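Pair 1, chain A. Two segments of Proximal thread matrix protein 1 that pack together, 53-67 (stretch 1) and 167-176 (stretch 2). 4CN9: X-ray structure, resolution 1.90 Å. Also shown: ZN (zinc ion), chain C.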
# COMPACT_ATOMS: atom_id res chain seq x y z
N GLN A 53 2.57 -4.19 19.40
CA GLN A 53 3.98 -3.99 19.76
C GLN A 53 4.78 -3.60 18.53
O GLN A 53 4.82 -4.32 17.54
CB GLN A 53 4.57 -5.26 20.38
CG GLN A 53 4.04 -5.52 21.78
CD GLN A 53 4.53 -6.83 22.36
OE1 GLN A 53 5.58 -7.34 21.96
NE2 GLN A 53 3.77 -7.38 23.30
N ALA A 54 5.43 -2.44 18.60
CA ALA A 54 6.02 -1.84 17.41
C ALA A 54 7.28 -1.05 17.73
O ALA A 54 7.45 -0.55 18.85
CB ALA A 54 4.99 -0.91 16.75
N ASP A 55 8.15 -0.96 16.73
CA ASP A 55 9.24 0.02 16.71
C ASP A 55 8.82 1.09 15.68
O ASP A 55 8.63 0.80 14.50
CB ASP A 55 10.57 -0.65 16.34
CG ASP A 55 11.14 -1.53 17.47
OD1 ASP A 55 10.93 -1.22 18.66
OD2 ASP A 55 11.83 -2.54 17.15
N ILE A 56 8.60 2.31 16.17
CA ILE A 56 8.08 3.39 15.34
C ILE A 56 9.15 4.47 15.13
O ILE A 56 9.73 4.98 16.09
CB ILE A 56 6.83 4.02 15.97
CG1 ILE A 56 5.75 2.95 16.22
CG2 ILE A 56 6.29 5.11 15.09
CD1 ILE A 56 4.95 3.18 17.49
N ILE A 57 9.43 4.78 13.87
CA ILE A 57 10.32 5.86 13.51
C ILE A 57 9.53 6.95 12.82
O ILE A 57 8.84 6.71 11.84
CB ILE A 57 11.42 5.37 12.55
CG1 ILE A 57 12.23 4.25 13.21
CG2 ILE A 57 12.32 6.54 12.14
CD1 ILE A 57 13.07 4.70 14.41
N VAL A 58 9.62 8.16 13.35
CA VAL A 58 9.11 9.34 12.65
C VAL A 58 10.24 10.05 11.91
O VAL A 58 11.27 10.37 12.48
CB VAL A 58 8.44 10.33 13.63
CG1 VAL A 58 8.02 11.60 12.89
CG2 VAL A 58 7.25 9.67 14.30
N LEU A 59 10.02 10.26 10.61
CA LEU A 59 10.93 10.99 9.73
C LEU A 59 10.36 12.40 9.57
O LEU A 59 9.30 12.60 8.97
CB LEU A 59 11.00 10.24 8.39
CG LEU A 59 12.20 10.34 7.45
CD1 LEU A 59 13.55 10.39 8.15
CD2 LEU A 59 12.13 9.13 6.52
N PHE A 60 11.07 13.35 10.16
CA PHE A 60 10.58 14.68 10.49
C PHE A 60 11.32 15.69 9.59
O PHE A 60 12.51 15.88 9.76
CB PHE A 60 10.91 14.89 11.98
CG PHE A 60 10.39 16.16 12.59
CD1 PHE A 60 10.96 17.41 12.29
CD2 PHE A 60 9.37 16.11 13.53
CE1 PHE A 60 10.48 18.56 12.89
CE2 PHE A 60 8.89 17.26 14.13
CZ PHE A 60 9.44 18.48 13.82
N ASP A 61 10.61 16.29 8.63
CA ASP A 61 11.16 17.31 7.71
C ASP A 61 11.60 18.53 8.53
O ASP A 61 10.77 19.11 9.25
CB ASP A 61 10.06 17.67 6.70
CG ASP A 61 10.50 18.68 5.61
OD1 ASP A 61 11.34 19.58 5.85
OD2 ASP A 61 9.95 18.57 4.50
N ASP A 62 12.89 18.89 8.48
CA ASP A 62 13.34 20.14 9.13
C ASP A 62 13.91 21.15 8.14
O ASP A 62 14.86 21.87 8.46
CB ASP A 62 14.26 19.89 10.35
CG ASP A 62 15.62 19.27 10.00
OD1 ASP A 62 15.85 18.83 8.86
OD2 ASP A 62 16.46 19.22 10.92
N SER A 63 13.30 21.22 6.97
CA SER A 63 13.66 22.20 5.94
C SER A 63 13.23 23.62 6.33
O SER A 63 12.26 23.82 7.07
CB SER A 63 13.02 21.84 4.58
OG SER A 63 11.59 21.89 4.62
N SER A 64 13.96 24.61 5.80
CA SER A 64 13.75 26.01 6.15
C SER A 64 12.38 26.52 5.71
O SER A 64 11.86 27.47 6.29
CB SER A 64 14.84 26.88 5.51
OG SER A 64 14.82 26.76 4.11
N SER A 65 11.80 25.91 4.68
CA SER A 65 10.45 26.28 4.23
C SER A 65 9.42 26.33 5.37
O SER A 65 8.51 27.15 5.36
CB SER A 65 9.97 25.28 3.17
OG SER A 65 9.77 24.00 3.75
N ILE A 66 9.58 25.44 6.34
CA ILE A 66 8.64 25.32 7.44
C ILE A 66 8.70 26.53 8.36
O ILE A 66 7.66 27.03 8.80
CB ILE A 66 8.91 24.04 8.25
CG1 ILE A 66 8.73 22.83 7.34
CG2 ILE A 66 7.98 23.98 9.48
CD1 ILE A 66 9.11 21.51 7.95
N GLN A 67 9.92 26.99 8.65
CA GLN A 67 10.12 28.12 9.55
C GLN A 67 9.70 29.41 8.85
O GLN A 67 9.08 30.27 9.47
CB GLN A 67 11.58 28.17 10.02
CG GLN A 67 11.94 29.36 10.91
CD GLN A 67 11.27 29.31 12.28
OE1 GLN A 67 10.96 28.23 12.80
NE2 GLN A 67 11.04 30.48 12.87
N LYS A 167 7.42 -3.03 12.38
CA LYS A 167 8.23 -1.86 12.04
C LYS A 167 7.39 -0.85 11.27
O LYS A 167 6.81 -1.18 10.24
CB LYS A 167 9.43 -2.27 11.19
CG LYS A 167 10.40 -3.16 11.92
CD LYS A 167 11.71 -3.21 11.17
CE LYS A 167 12.21 -4.62 11.02
NZ LYS A 167 11.54 -5.30 9.89
N ILE A 168 7.35 0.38 11.78
CA ILE A 168 6.54 1.45 11.21
C ILE A 168 7.35 2.75 11.05
O ILE A 168 8.07 3.17 11.97
CB ILE A 168 5.32 1.76 12.10
CG1 ILE A 168 4.51 0.49 12.37
CG2 ILE A 168 4.43 2.83 11.43
CD1 ILE A 168 3.65 0.59 13.59
N VAL A 169 7.21 3.37 9.88
CA VAL A 169 7.80 4.67 9.58
C VAL A 169 6.69 5.65 9.21
O VAL A 169 5.86 5.36 8.33
CB VAL A 169 8.81 4.60 8.40
CG1 VAL A 169 9.29 5.98 8.00
CG2 VAL A 169 9.96 3.71 8.75
N ILE A 170 6.67 6.78 9.91
CA ILE A 170 5.74 7.85 9.62
C ILE A 170 6.54 9.06 9.13
O ILE A 170 7.30 9.68 9.88
CB ILE A 170 4.89 8.20 10.86
CG1 ILE A 170 4.00 7.01 11.23
CG2 ILE A 170 4.03 9.43 10.59
CD1 ILE A 170 3.55 6.96 12.67
N LEU A 171 6.38 9.35 7.84
CA LEU A 171 7.08 10.45 7.18
C LEU A 171 6.19 11.70 7.15
O LEU A 171 5.01 11.62 6.79
CB LEU A 171 7.44 10.04 5.75
CG LEU A 171 7.86 11.11 4.74
CD1 LEU A 171 9.20 11.66 5.09
CD2 LEU A 171 7.89 10.52 3.34
N MET A 172 6.76 12.83 7.55
CA MET A 172 6.07 14.11 7.53
C MET A 172 6.89 15.10 6.71
O MET A 172 8.04 15.37 7.04
CB MET A 172 5.92 14.66 8.96
CG MET A 172 5.19 13.73 9.92
SD MET A 172 5.29 14.33 11.64
CE MET A 172 4.41 15.87 11.46
N THR A 173 6.31 15.65 5.65
CA THR A 173 7.05 16.59 4.81
C THR A 173 6.19 17.71 4.23
O THR A 173 4.99 17.55 4.03
CB THR A 173 7.77 15.85 3.68
OG1 THR A 173 8.60 16.75 2.93
CG2 THR A 173 6.78 15.18 2.76
N ASP A 174 6.81 18.87 3.99
CA ASP A 174 6.14 19.96 3.32
C ASP A 174 6.76 20.23 1.96
O ASP A 174 6.56 21.30 1.37
CB ASP A 174 6.17 21.24 4.18
CG ASP A 174 7.47 22.02 4.05
OD1 ASP A 174 8.56 21.42 3.83
OD2 ASP A 174 7.39 23.27 4.19
N GLY A 175 7.50 19.26 1.44
CA GLY A 175 8.25 19.49 0.22
C GLY A 175 8.34 18.29 -0.70
O GLY A 175 7.84 17.21 -0.40
N LYS A 176 9.01 18.48 -1.82
CA LYS A 176 9.27 17.38 -2.73
C LYS A 176 10.75 17.08 -2.68
O LYS A 176 11.56 17.97 -2.43
CB LYS A 176 8.81 17.71 -4.15
CG LYS A 176 9.60 18.81 -4.83
CD LYS A 176 9.14 18.99 -6.27
CE LYS A 176 9.61 20.32 -6.83
NZ LYS A 176 9.10 20.56 -8.21
ZN ZN C . 10.29 22.21 2.91
O HOH W 1 10.60 20.20 2.46
O HOH W 2 9.17 22.61 1.16
O HOH W 3 11.89 22.89 1.77

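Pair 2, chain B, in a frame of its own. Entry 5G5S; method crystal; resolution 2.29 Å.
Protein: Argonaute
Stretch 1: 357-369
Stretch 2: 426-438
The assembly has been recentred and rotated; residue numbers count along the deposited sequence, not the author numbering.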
# COMPACT_ATOMS: atom_id res chain seq x y z
N ASN B 357 1.72 11.56 -33.29
CA ASN B 357 0.81 10.52 -33.73
C ASN B 357 1.35 9.19 -33.20
O ASN B 357 2.27 8.62 -33.78
CB ASN B 357 0.68 10.52 -35.26
CG ASN B 357 -0.73 10.71 -35.79
OD1 ASN B 357 -1.71 10.15 -35.27
ND2 ASN B 357 -0.85 11.47 -36.86
N LEU B 358 0.82 8.75 -32.05
CA LEU B 358 1.25 7.51 -31.40
C LEU B 358 0.72 6.29 -32.13
O LEU B 358 -0.49 6.16 -32.33
CB LEU B 358 0.84 7.47 -29.91
CG LEU B 358 1.45 8.53 -28.97
CD1 LEU B 358 0.74 8.52 -27.62
CD2 LEU B 358 2.95 8.32 -28.77
N LEU B 359 1.64 5.39 -32.54
CA LEU B 359 1.35 4.12 -33.21
C LEU B 359 0.59 3.26 -32.19
O LEU B 359 1.18 2.75 -31.23
CB LEU B 359 2.68 3.45 -33.58
CG LEU B 359 2.92 3.08 -35.03
CD1 LEU B 359 3.64 4.20 -35.78
CD2 LEU B 359 3.74 1.80 -35.12
N THR B 360 -0.74 3.20 -32.33
CA THR B 360 -1.61 2.48 -31.40
C THR B 360 -1.98 1.08 -31.92
O THR B 360 -2.10 0.88 -33.12
CB THR B 360 -2.82 3.36 -31.02
OG1 THR B 360 -2.34 4.65 -30.66
CG2 THR B 360 -3.64 2.78 -29.87
N TYR B 361 -2.13 0.13 -30.99
CA TYR B 361 -2.54 -1.24 -31.27
C TYR B 361 -3.87 -1.51 -30.58
O TYR B 361 -4.09 -1.00 -29.48
CB TYR B 361 -1.47 -2.22 -30.74
CG TYR B 361 -0.23 -2.30 -31.59
CD1 TYR B 361 0.82 -1.40 -31.43
CD2 TYR B 361 -0.09 -3.30 -32.55
CE1 TYR B 361 1.96 -1.47 -32.22
CE2 TYR B 361 1.06 -3.39 -33.33
CZ TYR B 361 2.09 -2.48 -33.16
OH TYR B 361 3.22 -2.57 -33.94
N ILE B 362 -4.77 -2.28 -31.21
CA ILE B 362 -6.05 -2.66 -30.58
C ILE B 362 -6.06 -4.17 -30.42
O ILE B 362 -6.24 -4.90 -31.40
CB ILE B 362 -7.35 -2.07 -31.23
CG1 ILE B 362 -7.24 -0.56 -31.61
CG2 ILE B 362 -8.58 -2.34 -30.33
CD1 ILE B 362 -6.95 0.50 -30.44
N LEU B 363 -5.82 -4.63 -29.20
CA LEU B 363 -5.74 -6.04 -28.84
C LEU B 363 -7.05 -6.58 -28.26
O LEU B 363 -7.45 -6.20 -27.16
CB LEU B 363 -4.53 -6.27 -27.89
CG LEU B 363 -3.16 -5.88 -28.48
CD1 LEU B 363 -2.15 -5.66 -27.40
CD2 LEU B 363 -2.65 -6.91 -29.47
N ILE B 364 -7.74 -7.42 -29.05
CA ILE B 364 -9.03 -8.02 -28.70
C ILE B 364 -8.83 -9.50 -28.34
O ILE B 364 -8.22 -10.24 -29.10
CB ILE B 364 -10.10 -7.87 -29.84
CG1 ILE B 364 -10.04 -6.49 -30.55
CG2 ILE B 364 -11.51 -8.17 -29.34
CD1 ILE B 364 -9.36 -6.51 -31.89
N ASP B 365 -9.37 -9.91 -27.17
CA ASP B 365 -9.30 -11.29 -26.68
C ASP B 365 -10.10 -12.19 -27.64
O ASP B 365 -11.22 -11.83 -28.00
CB ASP B 365 -9.87 -11.37 -25.25
CG ASP B 365 -9.58 -12.67 -24.53
OD1 ASP B 365 -10.27 -13.67 -24.81
OD2 ASP B 365 -8.71 -12.67 -23.64
N GLU B 366 -9.50 -13.32 -28.08
CA GLU B 366 -10.09 -14.30 -29.01
C GLU B 366 -11.50 -14.75 -28.61
O GLU B 366 -12.37 -14.88 -29.47
CB GLU B 366 -9.19 -15.54 -29.14
CG GLU B 366 -8.08 -15.40 -30.17
CD GLU B 366 -7.24 -16.65 -30.38
OE1 GLU B 366 -7.82 -17.75 -30.56
OE2 GLU B 366 -6.00 -16.52 -30.41
N GLU B 367 -11.72 -14.96 -27.29
CA GLU B 367 -12.98 -15.41 -26.70
C GLU B 367 -14.17 -14.45 -26.88
O GLU B 367 -15.32 -14.88 -26.71
CB GLU B 367 -12.79 -15.77 -25.21
CG GLU B 367 -11.85 -16.95 -24.98
CD GLU B 367 -12.18 -17.81 -23.77
OE1 GLU B 367 -12.22 -17.26 -22.64
OE2 GLU B 367 -12.37 -19.03 -23.95
N ILE B 368 -13.91 -13.18 -27.24
CA ILE B 368 -14.97 -12.17 -27.45
C ILE B 368 -15.11 -11.70 -28.93
O ILE B 368 -15.75 -10.68 -29.19
CB ILE B 368 -14.92 -11.01 -26.41
CG1 ILE B 368 -13.54 -10.30 -26.38
CG2 ILE B 368 -15.35 -11.51 -25.02
CD1 ILE B 368 -13.54 -8.88 -25.87
N LYS B 369 -14.55 -12.48 -29.88
CA LYS B 369 -14.53 -12.21 -31.33
C LYS B 369 -15.90 -11.98 -31.99
O LYS B 369 -15.94 -11.33 -33.04
CB LYS B 369 -13.76 -13.31 -32.08
N GLU B 426 10.27 3.44 -30.45
CA GLU B 426 9.55 4.67 -30.10
C GLU B 426 8.33 4.34 -29.22
O GLU B 426 7.93 3.17 -29.14
CB GLU B 426 9.11 5.39 -31.38
N ILE B 427 7.75 5.37 -28.56
CA ILE B 427 6.58 5.23 -27.69
C ILE B 427 5.32 4.88 -28.49
O ILE B 427 4.91 5.63 -29.38
CB ILE B 427 6.39 6.44 -26.72
CG1 ILE B 427 7.52 6.52 -25.66
CG2 ILE B 427 5.00 6.47 -26.06
CD1 ILE B 427 7.65 5.28 -24.66
N CYS B 428 4.72 3.73 -28.17
CA CYS B 428 3.50 3.24 -28.79
C CYS B 428 2.45 3.00 -27.73
O CYS B 428 2.75 3.01 -26.52
CB CYS B 428 3.78 1.96 -29.58
SG CYS B 428 4.84 2.20 -31.03
N PHE B 429 1.20 2.80 -28.16
CA PHE B 429 0.10 2.52 -27.25
C PHE B 429 -0.63 1.25 -27.64
O PHE B 429 -0.63 0.88 -28.82
CB PHE B 429 -0.85 3.72 -27.08
CG PHE B 429 -1.83 3.52 -25.94
CD1 PHE B 429 -1.42 3.65 -24.62
CD2 PHE B 429 -3.14 3.12 -26.19
CE1 PHE B 429 -2.30 3.40 -23.57
CE2 PHE B 429 -4.02 2.87 -25.13
CZ PHE B 429 -3.59 3.01 -23.83
N ALA B 430 -1.23 0.55 -26.66
CA ALA B 430 -2.02 -0.64 -26.93
C ALA B 430 -3.27 -0.65 -26.06
O ALA B 430 -3.17 -0.54 -24.85
CB ALA B 430 -1.20 -1.90 -26.72
N LEU B 431 -4.44 -0.74 -26.69
CA LEU B 431 -5.71 -0.80 -25.97
C LEU B 431 -6.13 -2.26 -25.97
O LEU B 431 -6.36 -2.85 -27.03
CB LEU B 431 -6.76 0.11 -26.63
CG LEU B 431 -8.15 0.17 -25.98
CD1 LEU B 431 -8.11 0.94 -24.66
CD2 LEU B 431 -9.17 0.78 -26.93
N ILE B 432 -6.14 -2.87 -24.78
CA ILE B 432 -6.47 -4.28 -24.59
C ILE B 432 -7.94 -4.42 -24.18
O ILE B 432 -8.35 -3.89 -23.15
CB ILE B 432 -5.49 -4.97 -23.59
CG1 ILE B 432 -4.02 -4.88 -24.06
CG2 ILE B 432 -5.89 -6.41 -23.29
CD1 ILE B 432 -3.00 -4.85 -22.88
N ILE B 433 -8.73 -5.13 -25.02
CA ILE B 433 -10.14 -5.42 -24.77
C ILE B 433 -10.22 -6.89 -24.34
O ILE B 433 -9.95 -7.80 -25.13
CB ILE B 433 -11.05 -5.12 -26.01
CG1 ILE B 433 -10.64 -3.83 -26.79
CG2 ILE B 433 -12.55 -5.18 -25.66
CD1 ILE B 433 -10.83 -2.49 -26.08
N GLY B 434 -10.53 -7.10 -23.06
CA GLY B 434 -10.61 -8.43 -22.47
C GLY B 434 -11.95 -8.78 -21.86
O GLY B 434 -12.92 -8.04 -22.01
N LYS B 435 -11.99 -9.93 -21.17
CA LYS B 435 -13.19 -10.45 -20.51
C LYS B 435 -12.90 -10.99 -19.10
O LYS B 435 -11.74 -11.22 -18.76
CB LYS B 435 -13.92 -11.49 -21.39
CG LYS B 435 -13.08 -12.70 -21.80
CD LYS B 435 -13.95 -13.88 -22.19
CE LYS B 435 -14.08 -14.88 -21.06
NZ LYS B 435 -14.85 -16.08 -21.47
N GLU B 436 -13.96 -11.17 -18.27
CA GLU B 436 -13.83 -11.66 -16.90
C GLU B 436 -13.36 -13.11 -16.85
O GLU B 436 -14.13 -14.03 -17.13
CB GLU B 436 -15.12 -11.42 -16.08
CG GLU B 436 -15.00 -11.70 -14.59
CD GLU B 436 -13.89 -10.97 -13.84
OE1 GLU B 436 -13.89 -9.72 -13.85
OE2 GLU B 436 -13.05 -11.65 -13.22
N LYS B 437 -12.07 -13.28 -16.58
CA LYS B 437 -11.43 -14.57 -16.46
C LYS B 437 -11.01 -14.90 -15.04
O LYS B 437 -10.26 -15.85 -14.82
CB LYS B 437 -10.20 -14.63 -17.37
CG LYS B 437 -10.50 -14.48 -18.85
CD LYS B 437 -9.24 -14.70 -19.67
CE LYS B 437 -9.54 -14.76 -21.16
NZ LYS B 437 -10.34 -15.96 -21.53
N TYR B 438 -11.44 -14.08 -14.08
CA TYR B 438 -11.10 -14.29 -12.66
C TYR B 438 -9.60 -14.32 -12.39
O TYR B 438 -8.90 -13.34 -12.66
CB TYR B 438 -11.86 -15.48 -12.06
CG TYR B 438 -13.35 -15.32 -12.19
CD1 TYR B 438 -14.04 -14.40 -11.41
CD2 TYR B 438 -14.08 -16.06 -13.11
CE1 TYR B 438 -15.41 -14.24 -11.53
CE2 TYR B 438 -15.44 -15.90 -13.24
CZ TYR B 438 -16.10 -14.99 -12.45
OH TYR B 438 -17.46 -14.84 -12.58

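The two pairs differ most sharply where their strands end: pair 1 gathers its side chains around a zinc ion, whereas pair 2 closes the same corner with a salt-bridge cluster. In pair 1, S63(A) OG, S65(A) OG and D174(A) OD1 bind ZN at 2.2, 2.0 and 2.1 Å, and three waters, each 2.1 Å from ZN, complete six ligands. D61(A) takes no direct place on the metal. Its OD2 instead accepts a hydrogen bond from water 1 (2.7 Å), while its OD1 accepts one from S63(A) OG (2.6 Å), so the carboxylate holds two of the ligands from behind. In pair 2 the position of S63(A) is taken by E367(B) and that of D174(A) by K435(B). Opposite charges here meet directly, without a metal: E367(B) OE1 forms salt bridges with K435(B) NZ at 3.1 Å and with K437(B) NZ at 2.5 Å.

The aspartate preceding this corner is common to both, D61(A) matching D365(B), and both residues have a t chi1. Its links across the strands differ. D61(A) OD2 accepts hydrogen bonds from T173(A) OG1 at 2.8 Å and D174(A) N at 3.2 Å. The position of T173(A) belongs in pair 2 to G434(B), which has no hydroxyl to offer, and D365(B) OD1 lies 4.0 Å from K437(B) NZ, beyond a salt bridge. Within its own stretch, D365(B) OD1 accepts a hydrogen bond from E367(B) N at 3.1 Å, much as D61(A) OD1 does from S63(A) N at 2.8 Å.

Behind these different ends lies one backbone arrangement. Two parallel strands run side by side, their directions differing by 13° in pair 1 and 20° in pair 2, and 14 central residues superpose with an RMSD of 0.6 Å. Each pair has six interstrand backbone hydrogen bonds at matched positions. The ladder runs from I168(A) N to D55(A) O (3.0 Å) through to D61(A) N to M172(A) O (3.2 Å), and correspondingly from F429(B) N to L359(B) O (3.1 Å) through to D365(B) N to I433(B) O (3.0 Å). In the first strand, alternate residues do the bonding (D55(A), I57(A), L59(A), D61(A); L359(B), Y361(B), L363(B), D365(B)), each to residues flanking its nearest partner across the strands, while the side chains of bridge partners share a face.

On the face carrying I56(A), V58(A), I168(A) and I170(A), pair 1 packs branched aliphatic groups, with I56(A) CG2 4.1 Å from I170(A) CD1. Pair 2 sets T360(B) against F429(B) here; T360(B) CG2 lies at the edge of the ring, 3.7 Å from CD2 of F429(B). Farther along, V58(A) CG1 meets M172(A) SD at 4.1 Å, and the matched I362(B) CG2 approaches I433(B) CG1 at 4.4 Å.

On the other face, Y361(B) replaces I57(A), and A430(B) replaces V169(A). Both leucines touch the two matched positions: L363(B) CD1 is 3.9 Å from A430(B) CB and from I432(B) CG1, while L59(A) CB lies 4.0 Å from L171(A) CD1 and L59(A) CD2 lies, more loosely, 4.5 Å from V169(A) CG1.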